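Local structure of methyltransferase type 12 (3JWG) at residues Lys98-Tyr103 with Glu129-Gln134; Val136-Pro141 with Lys169-Trp174; Leu13-Leu18 with Leu44-Lys49. The protein probably methylates, through the methyltransferase domain present here, the 2'-hydroxyl of the 3'-terminal nucleotide of small RNAs, using S-adenosyl-L-methionine. All coordinates share one frame; numbering follows the deposited sequence.

How the contacts relate
Contacts 1 and 2 are buried, whereas contact 3 is only partly so. Helix 117-131, whose end enters contact 1, runs on into strand 135-141 of contact 2, yet the two contacts do not otherwise touch and their centres lie about 20 Å apart. Contact 2 is aromatic and aliphatic, as suits a helix lying on the sheet. Contact 1, made of a loop and a helix end, relies on two bridging waters beside its van der Waals touches. Contact 3 joins two helices through leucines and a glutamine amide, closer to the magnesium site. It meets contact 2 where Ser139 OG packs on Arg17 CD, 3.9 Å apart.

Contact 1: Lys98-Tyr103 with Glu129-Gln134; sequences KRFSGY and EFTRPQ
Thr131 brings its methyl CG2 to 3.2 Å from Phe100 O, and this is the tightest van der Waals touch between 98-103 and 129-134. CG2 gets there because it stands anti to the backbone N of Thr131, while OG1 (chi1 -47°) sits beside that nitrogen and comes 3.5 Å from Phe100 CB. The hydroxyl is hydrogen-bonded to Val126 O, five residues back in its own helix, where the last turn widens to pi type, so its meeting with Phe100 is packing alone. Further along both segments, Pro133 CB rests 3.6 Å from Tyr103 O.

Polar links between the segments run through water. Water 1 donates to Phe100 O (2.7 Å) and to Thr131 O (2.9 Å), and accepts from Tyr103 N (2.9 Å), tying three backbone groups together; it also lies in plane at the edge of the Tyr103 ring. Water 2 takes the N-H of Gln134 and donates to Tyr103 O.

Phe100 turns its ring onto Ile34 and Leu36 of strand 32-36, and Tyr103 touches Lys32 and Ile34 of the same strand. The contact thus joins the loop leading into strand 105-109 to the turn where helix 117-131 ends, just ahead of strand 135-141.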
loop_
_atom_site.group_PDB
_atom_site.type_symbol
_atom_site.label_atom_id
_atom_site.label_comp_id
_atom_site.label_asym_id
_atom_site.label_seq_id
_atom_site.Cartn_x
_atom_site.Cartn_y
_atom_site.Cartn_z
ATOM N N LYS A 98 2.127 13.884 -12.545
ATOM C CA LYS A 98 1.634 13.219 -13.744
ATOM C C LYS A 98 2.005 11.749 -13.812
ATOM O O LYS A 98 1.322 10.961 -14.462
ATOM C CB LYS A 98 2.154 13.927 -14.998
ATOM C CG LYS A 98 1.616 15.337 -15.183
ATOM C CD LYS A 98 2.175 15.963 -16.454
ATOM C CE LYS A 98 1.797 17.432 -16.559
ATOM N NZ LYS A 98 2.531 18.106 -17.672
ATOM N N ARG A 99 3.085 11.382 -13.137
ATOM C CA ARG A 99 3.552 10.005 -13.137
ATOM C C ARG A 99 2.659 9.067 -12.324
ATOM O O ARG A 99 2.893 7.858 -12.302
ATOM C CB ARG A 99 4.984 9.946 -12.616
ATOM C CG ARG A 99 5.997 10.637 -13.526
ATOM C CD ARG A 99 7.365 10.702 -12.877
ATOM N NE ARG A 99 7.371 11.553 -11.692
ATOM C CZ ARG A 99 8.440 11.748 -10.928
ATOM N NH1 ARG A 99 9.582 11.146 -11.228
ATOM N NH2 ARG A 99 8.370 12.544 -9.866
ATOM N N PHE A 100 1.644 9.619 -11.662
ATOM C CA PHE A 100 0.721 8.807 -10.861
ATOM C C PHE A 100 -0.454 8.328 -11.710
ATOM O O PHE A 100 -1.178 7.410 -11.332
ATOM C CB PHE A 100 0.145 9.614 -9.688
ATOM C CG PHE A 100 1.149 9.978 -8.630
ATOM C CD1 PHE A 100 2.208 9.130 -8.326
ATOM C CD2 PHE A 100 1.003 11.155 -7.900
ATOM C CE1 PHE A 100 3.108 9.446 -7.311
ATOM C CE2 PHE A 100 1.898 11.480 -6.880
ATOM C CZ PHE A 100 2.951 10.624 -6.586
ATOM N N SER A 101 -0.626 8.959 -12.865
ATOM C CA SER A 101 -1.732 8.661 -13.763
ATOM C C SER A 101 -1.637 7.384 -14.592
ATOM O O SER A 101 -0.545 6.916 -14.919
ATOM C CB SER A 101 -1.927 9.837 -14.718
ATOM O OG SER A 101 -1.782 11.068 -14.034
ATOM N N GLY A 102 -2.807 6.837 -14.918
ATOM C CA GLY A 102 -2.889 5.660 -15.767
ATOM C C GLY A 102 -2.784 4.261 -15.188
ATOM O O GLY A 102 -2.723 3.296 -15.951
ATOM N N TYR A 103 -2.781 4.123 -13.865
ATOM C CA TYR A 103 -2.665 2.795 -13.267
ATOM C C TYR A 103 -4.009 2.136 -13.010
ATOM O O TYR A 103 -5.017 2.817 -12.844
ATOM C CB TYR A 103 -1.851 2.884 -11.968
ATOM C CG TYR A 103 -0.393 3.136 -12.239
ATOM C CD1 TYR A 103 0.486 2.076 -12.456
ATOM C CD2 TYR A 103 0.090 4.440 -12.397
ATOM C CE1 TYR A 103 1.809 2.303 -12.833
ATOM C CE2 TYR A 103 1.410 4.680 -12.779
ATOM C CZ TYR A 103 2.262 3.610 -12.998
ATOM O OH TYR A 103 3.555 3.831 -13.412
ATOM N N GLU A 129 -7.967 11.271 -5.762
ATOM C CA GLU A 129 -8.341 12.276 -6.752
ATOM C C GLU A 129 -7.329 12.352 -7.892
ATOM O O GLU A 129 -7.710 12.352 -9.058
ATOM C CB GLU A 129 -8.490 13.650 -6.097
ATOM C CG GLU A 129 -9.128 14.697 -6.995
ATOM C CD GLU A 129 -9.175 16.067 -6.351
ATOM O OE1 GLU A 129 -9.791 16.204 -5.272
ATOM O OE2 GLU A 129 -8.592 17.010 -6.929
ATOM N N PHE A 130 -6.045 12.409 -7.553
ATOM C CA PHE A 130 -4.987 12.489 -8.558
ATOM C C PHE A 130 -4.740 11.139 -9.243
ATOM O O PHE A 130 -4.904 11.003 -10.455
ATOM C CB PHE A 130 -3.683 12.978 -7.917
ATOM C CG PHE A 130 -3.778 14.349 -7.289
ATOM C CD1 PHE A 130 -2.738 14.833 -6.499
ATOM C CD2 PHE A 130 -4.890 15.165 -7.503
ATOM C CE1 PHE A 130 -2.798 16.107 -5.929
ATOM C CE2 PHE A 130 -4.958 16.445 -6.937
ATOM C CZ PHE A 130 -3.911 16.913 -6.150
ATOM N N THR A 131 -4.352 10.140 -8.463
ATOM C CA THR A 131 -4.079 8.818 -9.010
ATOM C C THR A 131 -5.402 8.180 -9.447
ATOM O O THR A 131 -5.528 7.692 -10.569
ATOM C CB THR A 131 -3.360 7.970 -7.955
ATOM O OG1 THR A 131 -2.306 8.757 -7.388
ATOM C CG2 THR A 131 -2.754 6.723 -8.575
ATOM N N ARG A 132 -6.378 8.198 -8.545
ATOM C CA ARG A 132 -7.719 7.682 -8.812
ATOM C C ARG A 132 -7.799 6.412 -9.667
ATOM O O ARG A 132 -8.415 6.416 -10.736
ATOM C CB ARG A 132 -8.545 8.803 -9.463
ATOM C CG ARG A 132 -10.053 8.632 -9.406
ATOM C CD ARG A 132 -10.751 9.930 -9.832
ATOM N NE ARG A 132 -12.205 9.851 -9.702
ATOM C CZ ARG A 132 -12.869 9.890 -8.548
ATOM N NH1 ARG A 132 -12.219 10.018 -7.393
ATOM N NH2 ARG A 132 -14.192 9.782 -8.547
ATOM N N PRO A 133 -7.193 5.304 -9.203
ATOM C CA PRO A 133 -7.234 4.052 -9.967
ATOM C C PRO A 133 -8.548 3.302 -9.713
ATOM O O PRO A 133 -9.281 3.622 -8.776
ATOM C CB PRO A 133 -6.017 3.292 -9.442
ATOM C CG PRO A 133 -6.031 3.670 -7.972
ATOM C CD PRO A 133 -6.329 5.169 -8.011
ATOM N N GLN A 134 -8.844 2.311 -10.549
ATOM C CA GLN A 134 -10.070 1.538 -10.391
ATOM C C GLN A 134 -10.102 0.859 -9.019
ATOM O O GLN A 134 -11.157 0.742 -8.399
ATOM C CB GLN A 134 -10.175 0.483 -11.491
ATOM C CG GLN A 134 -11.347 -0.464 -11.305
ATOM C CD GLN A 134 -12.693 0.232 -11.397
ATOM O OE1 GLN A 134 -13.684 -0.243 -10.843
ATOM N NE2 GLN A 134 -12.738 1.351 -12.110
HETATM O O HOH W 1 -3.437 6.037 -11.777
HETATM O O HOH W 2 -7.817 2.420 -13.180
#

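Contact 2: Val136-Pro141 with Lys169-Trp174; sequences VIVSTP and KEFQTW. Unlike the reference sequence in segment 169-174: Gln172 (reference Glu).
Phe171 points from helix 169-174 onto strand 136-141 and lays its ring against Thr140 and Val138. The bond from its CA to CB already heads for the strand, and CG continues outward anti to the backbone N (chi1 180°). At CG the ring meets Thr140 CG2, at 4.1 Å. The next atom along that side, CD1, comes closest to the same methyl, 3.6 Å from Thr140 CG2. CE1 is still within touch of that methyl and has Val138 CG1 as a second neighbour at 3.9 Å. At the tip, CZ reaches the strand backbone, 3.8 Å from Val138 O, which approaches the ring obliquely.

The Thr140 methyl sits over one face of the ring in a CH-pi contact: CG2 is 4.0 Å from the centroid of the Phe171 ring and 28° off its normal. Thr140 presents carbon here and sends OG1 elsewhere, to a hydrogen bond with Glu113 OE1. Val138 CG1 serves two aromatic residues, since one turn on Trp174 brings CZ3 to 4.3 Å from Val138 CG1. The indole is held from outside by a hydrogen bond from NE1 to Glu124 OE2 and by an edge-to-face stack with Trp166.

The segment axes pass 10.4 Å apart at 159°, so the helix runs nearly antiparallel to the strand. Val138 and Thr140 face it, while the alternate residues Ile137 and Ser139 meet helix 13-27 on the opposite face of the sheet. Helices on both faces of a seven-stranded sheet in the order 3-2-1-4-5-7-6 are the mark of the class I, Rossmann-like methyltransferase fold, and strand 135-141 is its fifth strand.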
loop_
_atom_site.group_PDB
_atom_site.type_symbol
_atom_site.label_atom_id
_atom_site.label_comp_id
_atom_site.label_asym_id
_atom_site.label_seq_id
_atom_site.Cartn_x
_atom_site.Cartn_y
_atom_site.Cartn_z
ATOM N N VAL A 136 -8.036 0.583 -5.092
ATOM C CA VAL A 136 -7.035 1.094 -4.157
ATOM C C VAL A 136 -7.003 0.108 -2.991
ATOM O O VAL A 136 -8.050 -0.254 -2.455
ATOM C CB VAL A 136 -7.387 2.494 -3.609
ATOM C CG1 VAL A 136 -6.353 2.909 -2.565
ATOM C CG2 VAL A 136 -7.433 3.513 -4.747
ATOM N N ILE A 137 -5.813 -0.348 -2.626
ATOM C CA ILE A 137 -5.660 -1.282 -1.516
ATOM C C ILE A 137 -4.837 -0.605 -0.430
ATOM O O ILE A 137 -3.677 -0.251 -0.656
ATOM C CB ILE A 137 -4.933 -2.571 -1.966
ATOM C CG1 ILE A 137 -5.751 -3.279 -3.055
ATOM C CG2 ILE A 137 -4.723 -3.495 -0.772
ATOM C CD1 ILE A 137 -5.048 -4.486 -3.661
ATOM N N VAL A 138 -5.441 -0.408 0.740
ATOM C CA VAL A 138 -4.742 0.230 1.858
ATOM C C VAL A 138 -4.589 -0.782 2.980
ATOM O O VAL A 138 -5.575 -1.372 3.429
ATOM C CB VAL A 138 -5.517 1.454 2.417
ATOM C CG1 VAL A 138 -4.697 2.125 3.516
ATOM C CG2 VAL A 138 -5.827 2.450 1.304
ATOM N N SER A 139 -3.355 -0.991 3.417
ATOM C CA SER A 139 -3.069 -1.930 4.497
ATOM C C SER A 139 -2.389 -1.186 5.638
ATOM O O SER A 139 -1.480 -0.384 5.416
ATOM C CB SER A 139 -2.150 -3.051 3.993
ATOM O OG SER A 139 -1.829 -3.962 5.028
ATOM N N THR A 140 -2.830 -1.458 6.862
ATOM C CA THR A 140 -2.265 -0.803 8.030
ATOM C C THR A 140 -2.490 -1.705 9.244
ATOM O O THR A 140 -3.422 -2.510 9.267
ATOM C CB THR A 140 -2.939 0.583 8.252
ATOM O OG1 THR A 140 -2.203 1.339 9.222
ATOM C CG2 THR A 140 -4.380 0.416 8.717
ATOM N N PRO A 141 -1.615 -1.598 10.251
ATOM C CA PRO A 141 -1.709 -2.398 11.475
ATOM C C PRO A 141 -3.019 -2.202 12.229
ATOM O O PRO A 141 -3.640 -1.139 12.156
ATOM C CB PRO A 141 -0.523 -1.905 12.305
ATOM C CG PRO A 141 0.480 -1.521 11.282
ATOM C CD PRO A 141 -0.361 -0.828 10.218
ATOM N N LYS A 169 -11.855 0.544 14.417
ATOM C CA LYS A 169 -12.912 1.543 14.285
ATOM C C LYS A 169 -12.376 2.808 13.615
ATOM O O LYS A 169 -13.049 3.430 12.786
ATOM C CB LYS A 169 -13.473 1.901 15.662
ATOM C CG LYS A 169 -14.521 2.997 15.627
ATOM C CD LYS A 169 -14.954 3.392 17.030
ATOM C CE LYS A 169 -15.998 4.493 16.982
ATOM N NZ LYS A 169 -17.188 4.050 16.204
ATOM N N GLU A 170 -11.162 3.191 13.987
ATOM C CA GLU A 170 -10.542 4.376 13.413
ATOM C C GLU A 170 -10.280 4.179 11.931
ATOM O O GLU A 170 -10.542 5.068 11.133
ATOM C CB GLU A 170 -9.230 4.692 14.129
ATOM C CG GLU A 170 -9.434 5.076 15.583
ATOM C CD GLU A 170 -8.145 5.417 16.278
ATOM O OE1 GLU A 170 -7.131 4.732 16.022
ATOM O OE2 GLU A 170 -8.149 6.365 17.096
ATOM N N PHE A 171 -9.768 3.010 11.561
ATOM C CA PHE A 171 -9.489 2.751 10.156
ATOM C C PHE A 171 -10.765 2.678 9.321
ATOM O O PHE A 171 -10.850 3.267 8.246
ATOM C CB PHE A 171 -8.718 1.443 9.981
ATOM C CG PHE A 171 -8.398 1.114 8.539
ATOM C CD1 PHE A 171 -7.539 1.921 7.804
ATOM C CD2 PHE A 171 -8.950 -0.005 7.921
ATOM C CE1 PHE A 171 -7.228 1.618 6.466
ATOM C CE2 PHE A 171 -8.648 -0.319 6.588
ATOM C CZ PHE A 171 -7.784 0.497 5.859
ATOM N N GLN A 172 -11.757 1.945 9.807
ATOM C CA GLN A 172 -12.996 1.805 9.056
ATOM C C GLN A 172 -13.748 3.119 8.934
ATOM O O GLN A 172 -14.312 3.416 7.880
ATOM C CB GLN A 172 -13.861 0.717 9.690
ATOM C CG GLN A 172 -13.312 -0.671 9.416
ATOM C CD GLN A 172 -13.975 -1.745 10.244
ATOM O OE1 GLN A 172 -15.144 -1.628 10.609
ATOM N NE2 GLN A 172 -13.234 -2.807 10.537
ATOM N N THR A 173 -13.737 3.918 9.997
ATOM C CA THR A 173 -14.404 5.215 9.970
ATOM C C THR A 173 -13.719 6.090 8.918
ATOM O O THR A 173 -14.377 6.759 8.115
ATOM C CB THR A 173 -14.314 5.915 11.343
ATOM O OG1 THR A 173 -14.967 5.106 12.330
ATOM C CG2 THR A 173 -14.982 7.288 11.290
ATOM N N TRP A 174 -12.390 6.076 8.935
ATOM C CA TRP A 174 -11.595 6.841 7.982
ATOM C C TRP A 174 -11.867 6.369 6.557
ATOM O O TRP A 174 -12.107 7.173 5.659
ATOM C CB TRP A 174 -10.104 6.671 8.279
ATOM C CG TRP A 174 -9.227 7.239 7.207
ATOM C CD1 TRP A 174 -8.891 8.553 7.028
ATOM C CD2 TRP A 174 -8.604 6.515 6.138
ATOM N NE1 TRP A 174 -8.095 8.692 5.917
ATOM C CE2 TRP A 174 -7.903 7.457 5.350
ATOM C CE3 TRP A 174 -8.568 5.160 5.769
ATOM C CZ2 TRP A 174 -7.173 7.090 4.209
ATOM C CZ3 TRP A 174 -7.839 4.793 4.630
ATOM C CH2 TRP A 174 -7.154 5.756 3.869
#

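Contact 3: Leu13-Leu18 with Leu44-Lys49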
loop_
_atom_site.group_PDB
_atom_site.type_symbol
_atom_site.label_atom_id
_atom_site.label_comp_id
_atom_site.label_asym_id
_atom_site.label_seq_id
_atom_site.Cartn_x
_atom_site.Cartn_y
_atom_site.Cartn_z
ATOM N N LEU A 13 6.244 -13.431 7.845
ATOM C CA LEU A 13 4.882 -13.145 8.279
ATOM C C LEU A 13 4.323 -12.054 7.373
ATOM O O LEU A 13 3.132 -12.031 7.060
ATOM C CB LEU A 13 4.883 -12.652 9.729
ATOM C CG LEU A 13 5.647 -11.351 10.011
ATOM C CD1 LEU A 13 5.385 -10.915 11.444
ATOM C CD2 LEU A 13 7.141 -11.543 9.771
ATOM N N ASN A 14 5.202 -11.146 6.964
ATOM C CA ASN A 14 4.827 -10.048 6.085
ATOM C C ASN A 14 4.649 -10.593 4.678
ATOM O O ASN A 14 3.882 -10.054 3.885
ATOM C CB ASN A 14 5.919 -8.979 6.092
ATOM C CG ASN A 14 6.223 -8.470 7.485
ATOM O OD1 ASN A 14 5.372 -7.861 8.134
ATOM N ND2 ASN A 14 7.439 -8.724 7.956
ATOM N N GLN A 15 5.367 -11.671 4.381
ATOM C CA GLN A 15 5.293 -12.305 3.073
ATOM C C GLN A 15 3.866 -12.760 2.790
ATOM O O GLN A 15 3.417 -12.742 1.646
ATOM C CB GLN A 15 6.252 -13.499 3.017
ATOM C CG GLN A 15 6.138 -14.348 1.759
ATOM C CD GLN A 15 6.248 -13.532 0.482
ATOM O OE1 GLN A 15 7.248 -12.846 0.252
ATOM N NE2 GLN A 15 5.217 -13.603 -0.356
ATOM N N GLN A 16 3.154 -13.164 3.839
ATOM C CA GLN A 16 1.776 -13.614 3.690
ATOM C C GLN A 16 0.895 -12.395 3.457
ATOM O O GLN A 16 -0.041 -12.440 2.657
ATOM C CB GLN A 16 1.317 -14.359 4.952
ATOM C CG GLN A 16 0.076 -15.242 4.772
ATOM C CD GLN A 16 -1.220 -14.459 4.613
ATOM O OE1 GLN A 16 -1.575 -13.638 5.461
ATOM N NE2 GLN A 16 -1.941 -14.720 3.527
ATOM N N ARG A 17 1.202 -11.305 4.157
ATOM C CA ARG A 17 0.441 -10.066 4.024
ATOM C C ARG A 17 0.558 -9.518 2.607
ATOM O O ARG A 17 -0.437 -9.134 1.989
ATOM C CB ARG A 17 0.956 -9.009 5.003
ATOM C CG ARG A 17 0.287 -7.647 4.840
ATOM C CD ARG A 17 1.068 -6.544 5.542
ATOM N NE ARG A 17 2.431 -6.441 5.024
ATOM C CZ ARG A 17 3.326 -5.550 5.438
ATOM N NH1 ARG A 17 3.005 -4.672 6.381
ATOM N NH2 ARG A 17 4.545 -5.539 4.910
ATOM N N LEU A 18 1.789 -9.471 2.108
ATOM C CA LEU A 18 2.042 -8.970 0.767
ATOM C C LEU A 18 1.414 -9.904 -0.254
ATOM O O LEU A 18 0.900 -9.454 -1.275
ATOM C CB LEU A 18 3.545 -8.859 0.520
ATOM C CG LEU A 18 4.284 -7.945 1.500
ATOM C CD1 LEU A 18 5.749 -7.854 1.107
ATOM C CD2 LEU A 18 3.645 -6.568 1.505
ATOM N N LEU A 44 7.068 -5.093 -4.677
ATOM C CA LEU A 44 7.545 -5.054 -6.054
ATOM C C LEU A 44 8.111 -6.414 -6.459
ATOM O O LEU A 44 7.827 -6.910 -7.548
ATOM C CB LEU A 44 8.624 -3.975 -6.203
ATOM C CG LEU A 44 8.211 -2.519 -6.454
ATOM C CD1 LEU A 44 6.930 -2.170 -5.738
ATOM C CD2 LEU A 44 9.343 -1.614 -6.012
ATOM N N SER A 45 8.909 -7.012 -5.578
ATOM C CA SER A 45 9.509 -8.319 -5.848
ATOM C C SER A 45 8.451 -9.364 -6.165
ATOM O O SER A 45 8.583 -10.120 -7.130
ATOM C CB SER A 45 10.328 -8.809 -4.648
ATOM O OG SER A 45 11.351 -7.899 -4.307
ATOM N N LEU A 46 7.406 -9.416 -5.341
ATOM C CA LEU A 46 6.330 -10.385 -5.532
ATOM C C LEU A 46 5.547 -10.148 -6.815
ATOM O O LEU A 46 5.115 -11.094 -7.473
ATOM C CB LEU A 46 5.357 -10.359 -4.345
ATOM C CG LEU A 46 5.843 -10.839 -2.974
ATOM C CD1 LEU A 46 4.670 -10.799 -2.007
ATOM C CD2 LEU A 46 6.398 -12.254 -3.063
ATOM N N LEU A 47 5.345 -8.881 -7.158
ATOM C CA LEU A 47 4.615 -8.532 -8.371
ATOM C C LEU A 47 5.366 -9.002 -9.621
ATOM O O LEU A 47 4.758 -9.503 -10.574
ATOM C CB LEU A 47 4.388 -7.017 -8.422
ATOM C CG LEU A 47 3.378 -6.490 -7.394
ATOM C CD1 LEU A 47 3.320 -4.968 -7.443
ATOM C CD2 LEU A 47 2.000 -7.092 -7.688
ATOM N N LEU A 48 6.687 -8.854 -9.603
ATOM C CA LEU A 48 7.526 -9.267 -10.726
ATOM C C LEU A 48 7.483 -10.776 -10.976
ATOM O O LEU A 48 7.743 -11.236 -12.091
ATOM C CB LEU A 48 8.975 -8.826 -10.491
ATOM C CG LEU A 48 9.296 -7.341 -10.708
ATOM C CD1 LEU A 48 10.703 -7.033 -10.203
ATOM C CD2 LEU A 48 9.174 -7.008 -12.198
ATOM N N LYS A 49 7.147 -11.545 -9.947
ATOM C CA LYS A 49 7.085 -12.993 -10.093
ATOM C C LYS A 49 5.810 -13.446 -10.796
ATOM O O LYS A 49 5.679 -14.615 -11.159
ATOM C CB LYS A 49 7.206 -13.665 -8.724
ATOM C CG LYS A 49 8.467 -13.275 -7.970
ATOM C CD LYS A 49 8.593 -14.043 -6.666
ATOM C CE LYS A 49 9.743 -13.517 -5.823
ATOM N NZ LYS A 49 11.044 -13.555 -6.547
#
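Leu46 reaches across to Leu18 and Gln15 with its two methyls, and it makes the whole contact from the side of 44-49. The buried half is aliphatic and tight: Leu46 CD1 presses to 3.4 Å from Leu18 CB, closer than carbon atoms usually pack. Leu18 is buried, and its side chain lies about 4 Å from that of Ile109, one of the two residues, with Gly37, at the bound magnesium ion; the ion is about 7 Å from the Leu18 side chain.

Helix 42-48 follows strand 32-36 and the glycine-rich loop that begins at Gly37, the loop which in class I methyltransferases borders the S-adenosylmethionine pocket. Helix 13-27 comes before the first strand and packs on strand 135-141, so the contact joins two helices on one side of the Rossmann-like sheet, near the metal.

The solvent side belongs to Gln15, which is partly exposed at the rim, although its touches are close too. Its chain leaves with CG anti to the backbone N (chi1 173°) and then bends at chi2 (53°), which brings the amide, NE2 foremost, up to the two methyls of Leu46. NE2 lies 3.2 Å from Leu46 CD2 and 3.3 Å from Leu46 CD1, while OE1 stands 3.5 Å from Leu46 CD2. No hydrogen bond crosses between the segments, so the amide meets Leu46 by van der Waals contact alone.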